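Local coordinates for protein Two-component system sensor histidine kinase (Bacteroides thetaiotaomicron, PDB 3OTT) that is probably a membrane-bound histidine kinase that autophosphorylates from ATP and regulates transcription, this piece being its extracellular, apparently saccharide-sensing, propeller and beta-sandwich region, at residues Y75-T80 with I84-Y89; T114-A119 with L123-L128. All blocks are in the same frame, centred on the assembly; numbering follows the deposited sequence.

Interaction 1 of 2, residues Y75-T80 with I84-Y89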
loop_
_atom_site.group_PDB
_atom_site.type_symbol
_atom_site.label_atom_id
_atom_site.label_comp_id
_atom_site.label_asym_id
_atom_site.label_seq_id
_atom_site.Cartn_x
_atom_site.Cartn_y
_atom_site.Cartn_z
ATOM N N TYR B 75 -9.934 21.902 5.704
ATOM C CA TYR B 75 -10.634 23.025 5.014
ATOM C C TYR B 75 -11.483 22.582 3.833
ATOM O O TYR B 75 -11.175 21.621 3.146
ATOM C CB TYR B 75 -9.662 24.112 4.501
ATOM C CG TYR B 75 -8.661 24.630 5.514
ATOM C CD1 TYR B 75 -9.045 25.538 6.530
ATOM C CD2 TYR B 75 -7.327 24.242 5.454
ATOM C CE1 TYR B 75 -8.118 25.985 7.478
ATOM C CE2 TYR B 75 -6.392 24.677 6.417
ATOM C CZ TYR B 75 -6.791 25.538 7.404
ATOM O OH TYR B 75 -5.806 25.962 8.280
ATOM N N LEU B 76 -12.547 23.290 3.576
ATOM C CA LEU B 76 -13.242 23.164 2.305
ATOM C C LEU B 76 -12.903 24.440 1.556
ATOM O O LEU B 76 -13.258 25.524 2.057
ATOM C CB LEU B 76 -14.772 23.045 2.493
ATOM C CG LEU B 76 -15.435 21.700 2.826
ATOM C CD1 LEU B 76 -14.561 20.742 3.583
ATOM C CD2 LEU B 76 -16.709 21.919 3.617
ATOM N N TYR B 77 -12.130 24.319 0.470
ATOM C CA TYR B 77 -11.863 25.407 -0.471
ATOM C C TYR B 77 -12.957 25.326 -1.516
ATOM O O TYR B 77 -13.118 24.300 -2.190
ATOM C CB TYR B 77 -10.459 25.249 -1.174
ATOM C CG TYR B 77 -9.276 25.779 -0.387
ATOM C CD1 TYR B 77 -9.170 25.549 0.993
ATOM C CD2 TYR B 77 -8.259 26.483 -1.023
ATOM C CE1 TYR B 77 -8.085 26.062 1.742
ATOM C CE2 TYR B 77 -7.147 26.972 -0.332
ATOM C CZ TYR B 77 -7.065 26.777 1.065
ATOM O OH TYR B 77 -5.973 27.287 1.769
ATOM N N MET B 78 -13.692 26.403 -1.688
ATOM C CA MET B 78 -14.863 26.397 -2.559
ATOM C C MET B 78 -14.819 27.568 -3.539
ATOM O O MET B 78 -14.573 28.708 -3.125
ATOM C CB MET B 78 -16.120 26.499 -1.679
ATOM C CG MET B 78 -16.212 25.321 -0.647
ATOM S SD MET B 78 -17.652 25.619 0.364
ATOM C CE MET B 78 -17.090 26.894 1.512
ATOM N N GLY B 79 -15.074 27.304 -4.822
ATOM C CA GLY B 79 -15.046 28.379 -5.785
ATOM C C GLY B 79 -16.332 29.159 -5.836
ATOM O O GLY B 79 -17.387 28.563 -5.794
ATOM N N THR B 80 -16.249 30.488 -5.962
ATOM C CA THR B 80 -17.414 31.413 -5.905
ATOM C C THR B 80 -17.162 32.537 -6.932
ATOM O O THR B 80 -16.086 32.565 -7.526
ATOM C CB THR B 80 -17.569 32.094 -4.487
ATOM O OG1 THR B 80 -16.454 32.936 -4.239
ATOM C CG2 THR B 80 -17.638 31.082 -3.317
ATOM N N ILE B 84 -12.443 32.400 -3.774
ATOM C CA ILE B 84 -12.384 31.175 -3.047
ATOM C C ILE B 84 -12.785 31.436 -1.642
ATOM O O ILE B 84 -12.222 32.261 -0.974
ATOM C CB ILE B 84 -10.992 30.556 -3.092
ATOM C CG1 ILE B 84 -10.710 30.094 -4.519
ATOM C CG2 ILE B 84 -10.875 29.422 -2.054
ATOM C CD1 ILE B 84 -9.473 29.325 -4.677
ATOM N N LEU B 85 -13.786 30.704 -1.210
ATOM C CA LEU B 85 -14.275 30.789 0.122
ATOM C C LEU B 85 -13.682 29.602 0.872
ATOM O O LEU B 85 -13.776 28.456 0.409
ATOM C CB LEU B 85 -15.782 30.699 0.025
ATOM C CG LEU B 85 -16.585 30.996 1.269
ATOM C CD1 LEU B 85 -16.324 32.451 1.809
ATOM C CD2 LEU B 85 -18.072 30.711 0.893
ATOM N N VAL B 86 -12.985 29.872 1.971
ATOM C CA VAL B 86 -12.342 28.838 2.730
ATOM C C VAL B 86 -13.065 28.518 4.070
ATOM O O VAL B 86 -13.164 29.375 4.972
ATOM C CB VAL B 86 -10.872 29.171 2.952
ATOM C CG1 VAL B 86 -10.223 28.149 3.862
ATOM C CG2 VAL B 86 -10.148 29.235 1.598
ATOM N N TYR B 87 -13.512 27.281 4.229
ATOM C CA TYR B 87 -14.270 26.943 5.408
ATOM C C TYR B 87 -13.517 25.908 6.238
ATOM O O TYR B 87 -13.171 24.819 5.756
ATOM C CB TYR B 87 -15.697 26.464 5.013
ATOM C CG TYR B 87 -16.558 26.014 6.180
ATOM C CD1 TYR B 87 -17.099 26.953 7.106
ATOM C CD2 TYR B 87 -16.851 24.688 6.359
ATOM C CE1 TYR B 87 -17.889 26.538 8.194
ATOM C CE2 TYR B 87 -17.677 24.247 7.432
ATOM C CZ TYR B 87 -18.172 25.179 8.328
ATOM O OH TYR B 87 -18.954 24.737 9.347
ATOM N N ASN B 88 -13.216 26.259 7.475
ATOM C CA ASN B 88 -12.606 25.270 8.388
ATOM C C ASN B 88 -13.707 24.415 8.999
ATOM O O ASN B 88 -14.400 24.860 9.859
ATOM C CB ASN B 88 -11.721 25.955 9.457
ATOM C CG ASN B 88 -11.008 24.957 10.375
ATOM O OD1 ASN B 88 -11.443 23.822 10.521
ATOM N ND2 ASN B 88 -9.901 25.394 11.008
ATOM N N TYR B 89 -13.868 23.187 8.544
ATOM C CA TYR B 89 -14.998 22.414 8.985
ATOM C C TYR B 89 -14.801 21.803 10.393
ATOM O O TYR B 89 -15.781 21.389 11.047
ATOM C CB TYR B 89 -15.343 21.354 7.929
ATOM C CG TYR B 89 -14.389 20.154 7.849
ATOM C CD1 TYR B 89 -14.474 19.091 8.750
ATOM C CD2 TYR B 89 -13.401 20.101 6.866
ATOM C CE1 TYR B 89 -13.624 17.971 8.639
ATOM C CE2 TYR B 89 -12.527 18.988 6.750
ATOM C CZ TYR B 89 -12.627 17.962 7.639
ATOM O OH TYR B 89 -11.776 16.910 7.491
#
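One face of the Y77 ring is taken by V86, whose CG2 stands 3.8 Å from the ring centroid and only 11° off its normal, a CH-pi contact. The other methyl of V86 works between two rings: CG1 lies 3.7 Å from Y77 CE1 and also reaches the CD1 side of the Y75 ring. It can serve both because it is anti to the backbone N (chi1 175°), while CG2 is turned onto the Y77 ring. Y75 CB sits at the edge of the Y77 ring, in its plane, and I84 CG2 approaches CD2 obliquely. With an alanine at Y77, V86 CG2 is likely to lose the ring face it packs on, and I84 CG2 its neighbour.

On the reverse side of the sheet, L76 CD2 meets the edge of the Y87 ring, and L76 CD1 comes within 3.5 Å of Y89 CD2. M78, bent at its third torsion, brings CE to 3.8 Å from Y87 CB and also against L85. Backbone bonds fix this register: L76 N to Y87 O measures 2.7 Å and Y87 N to L76 O 2.8 Å; M78 and L85 are also bonded reciprocally, though the bond from M78 N is more bent. The tyrosine hydroxyls have partners beyond the hairpin, Y87 OH on D92 and Y75 OH on H372 of the second subunit. Alternating hydrogen-bonded and non-hydrogen-bonded pairs, with strand axes at 165°, define an antiparallel beta hairpin, here the two middle strands of a four-stranded beta-propeller blade.

Interaction 2 of 2, residues T114-A119 with L123-L128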
loop_
_atom_site.group_PDB
_atom_site.type_symbol
_atom_site.label_atom_id
_atom_site.label_comp_id
_atom_site.label_asym_id
_atom_site.label_seq_id
_atom_site.Cartn_x
_atom_site.Cartn_y
_atom_site.Cartn_z
ATOM N N THR B 114 0.170 21.447 -4.666
ATOM C CA THR B 114 -0.201 22.543 -5.498
ATOM C C THR B 114 -1.675 22.399 -5.899
ATOM O O THR B 114 -2.063 21.345 -6.411
ATOM C CB THR B 114 0.658 22.554 -6.751
ATOM O OG1 THR B 114 2.011 22.797 -6.370
ATOM C CG2 THR B 114 0.251 23.679 -7.603
ATOM N N LEU B 115 -2.459 23.469 -5.718
ATOM C CA LEU B 115 -3.861 23.503 -6.141
ATOM C C LEU B 115 -4.011 24.309 -7.448
ATOM O O LEU B 115 -3.667 25.495 -7.495
ATOM C CB LEU B 115 -4.716 24.147 -5.049
ATOM C CG LEU B 115 -6.246 24.199 -5.218
ATOM C CD1 LEU B 115 -6.891 22.800 -5.274
ATOM C CD2 LEU B 115 -6.928 25.027 -4.187
ATOM N N TRP B 116 -4.518 23.637 -8.490
ATOM C CA TRP B 116 -4.852 24.221 -9.763
ATOM C C TRP B 116 -6.270 24.846 -9.674
ATOM O O TRP B 116 -7.204 24.203 -9.191
ATOM C CB TRP B 116 -4.837 23.142 -10.870
ATOM C CG TRP B 116 -3.455 22.682 -11.306
ATOM C CD1 TRP B 116 -2.664 21.743 -10.682
ATOM C CD2 TRP B 116 -2.686 23.165 -12.431
ATOM N NE1 TRP B 116 -1.472 21.605 -11.351
ATOM C CE2 TRP B 116 -1.462 22.438 -12.442
ATOM C CE3 TRP B 116 -2.932 24.082 -13.452
ATOM C CZ2 TRP B 116 -0.461 22.636 -13.426
ATOM C CZ3 TRP B 116 -1.916 24.304 -14.441
ATOM C CH2 TRP B 116 -0.701 23.564 -14.406
ATOM N N LEU B 117 -6.422 26.059 -10.207
ATOM C CA LEU B 117 -7.658 26.829 -10.171
ATOM C C LEU B 117 -7.963 27.203 -11.587
ATOM O O LEU B 117 -7.123 27.810 -12.279
ATOM C CB LEU B 117 -7.473 28.165 -9.373
ATOM C CG LEU B 117 -6.880 28.064 -7.957
ATOM C CD1 LEU B 117 -6.588 29.433 -7.259
ATOM C CD2 LEU B 117 -7.824 27.157 -7.071
ATOM N N GLY B 118 -9.170 26.860 -12.022
ATOM C CA GLY B 118 -9.694 27.339 -13.287
ATOM C C GLY B 118 -10.832 28.344 -13.080
ATOM O O GLY B 118 -11.790 28.076 -12.332
ATOM N N ALA B 119 -10.766 29.456 -13.795
ATOM C CA ALA B 119 -11.706 30.550 -13.624
ATOM C C ALA B 119 -12.255 31.053 -14.962
ATOM O O ALA B 119 -11.798 30.647 -16.033
ATOM C CB ALA B 119 -11.031 31.716 -12.835
ATOM N N LEU B 123 -6.292 30.627 -15.692
ATOM C CA LEU B 123 -5.903 29.396 -15.089
ATOM C C LEU B 123 -4.751 29.707 -14.170
ATOM O O LEU B 123 -3.845 30.495 -14.541
ATOM C CB LEU B 123 -5.443 28.372 -16.157
ATOM C CG LEU B 123 -4.899 27.015 -15.691
ATOM C CD1 LEU B 123 -6.018 26.146 -15.040
ATOM C CD2 LEU B 123 -4.197 26.236 -16.853
ATOM N N TYR B 124 -4.771 29.080 -12.974
ATOM C CA TYR B 124 -3.806 29.460 -11.949
ATOM C C TYR B 124 -3.298 28.246 -11.211
ATOM O O TYR B 124 -3.934 27.188 -11.172
ATOM C CB TYR B 124 -4.429 30.462 -10.921
ATOM C CG TYR B 124 -5.055 31.662 -11.592
ATOM C CD1 TYR B 124 -6.340 31.590 -12.133
ATOM C CD2 TYR B 124 -4.338 32.863 -11.717
ATOM C CE1 TYR B 124 -6.913 32.702 -12.766
ATOM C CE2 TYR B 124 -4.897 33.960 -12.309
ATOM C CZ TYR B 124 -6.174 33.864 -12.856
ATOM O OH TYR B 124 -6.720 34.955 -13.446
ATOM N N THR B 125 -2.159 28.434 -10.595
ATOM C CA THR B 125 -1.642 27.497 -9.654
ATOM C C THR B 125 -1.537 28.176 -8.288
ATOM O O THR B 125 -1.288 29.399 -8.183
ATOM C CB THR B 125 -0.334 26.964 -10.256
ATOM O OG1 THR B 125 -0.557 25.627 -10.743
ATOM C CG2 THR B 125 0.772 27.010 -9.401
ATOM N N TYR B 126 -1.773 27.390 -7.236
ATOM C CA TYR B 126 -1.632 27.875 -5.874
ATOM C C TYR B 126 -0.881 26.873 -5.024
ATOM O O TYR B 126 -1.368 25.781 -4.776
ATOM C CB TYR B 126 -2.998 28.153 -5.256
ATOM C CG TYR B 126 -2.938 28.837 -3.898
ATOM C CD1 TYR B 126 -2.177 30.011 -3.709
ATOM C CD2 TYR B 126 -3.628 28.314 -2.793
ATOM C CE1 TYR B 126 -2.137 30.682 -2.468
ATOM C CE2 TYR B 126 -3.587 28.966 -1.546
ATOM C CZ TYR B 126 -2.847 30.140 -1.386
ATOM O OH TYR B 126 -2.803 30.772 -0.147
ATOM N N GLN B 127 0.290 27.280 -4.563
ATOM C CA GLN B 127 1.212 26.415 -3.919
ATOM C C GLN B 127 0.911 26.537 -2.426
ATOM O O GLN B 127 0.933 27.593 -1.894
ATOM C CB GLN B 127 2.675 26.767 -4.327
ATOM C CG GLN B 127 3.687 25.576 -4.286
ATOM C CD GLN B 127 3.901 24.973 -2.835
ATOM O OE1 GLN B 127 4.071 25.689 -1.858
ATOM N NE2 GLN B 127 3.949 23.646 -2.749
ATOM N N LEU B 128 0.560 25.451 -1.768
ATOM C CA LEU B 128 -0.110 25.577 -0.455
ATOM C C LEU B 128 0.853 25.907 0.657
ATOM O O LEU B 128 0.429 26.450 1.671
ATOM C CB LEU B 128 -0.886 24.316 -0.109
ATOM C CG LEU B 128 -2.043 23.992 -1.080
ATOM C CD1 LEU B 128 -2.569 22.587 -0.787
ATOM C CD2 LEU B 128 -3.205 25.040 -0.984
#
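L115 O is approached by two groups of the facing strand: Y126 N donates to it at 2.7 Å, with the bond bent to 137° at the hydrogen, while T125 CA makes a longer CA-H...O contact at 3.6 Å. The return bond, L115 N to Y126 O, is also 2.7 Å but nearly straight (170°). L117 and Y124 form the second reciprocal pair, and L117 O additionally receives a CA-H...O contact from L123.

W116 presents one ring face to T125, whose OG1 stands 3.6 Å above the plane, over its centre. L123 CD2 reaches the edge of the same indole, 3.8 Å from CZ3; CG anti to the backbone N (chi1 176°) carries the leucine branches there. T114 CG2 continues this side by packing 3.8 Å from T125 CG2. On the opposite side, A119 CB meets the edge of the Y124 ring.

The hairpin forms the middle of a four-stranded antiparallel blade, between strands 105-111 and 133-136. W116 NE1 bonds Q111, its ring meets Y170 edge-to-face, and its side chain touches strand 148-153; L115 packs on strand 67-71, while Q127 OE1 accepts a hydrogen bond from S130 N and Q127 NE2 hydrogen-bonds Y327 OH of the second subunit.

How the interactions relate
From the N terminus, interaction 1 comes first: three residues separate 75-80 from 84-89, and their pairing closes a short hairpin turn. Interaction 2 closes another tight turn, also with three residues between 114-119 and 123-128, the last of them already in the second strand. The two are in series, neither nested nor crossing, since the first is complete before the second opens. Each supplies the middle strands of its own four-stranded sheet, and strands 93-94 and 105-111 lie between them along the chain. Their centres are about 14 Å apart, and the sheets meet face to face: I84 CD1 lies 3.6 Å from L117 CD2, and Y77 CD2 lies 3.7 Å from L115 CD2. This apolar seam joins successive propeller blades.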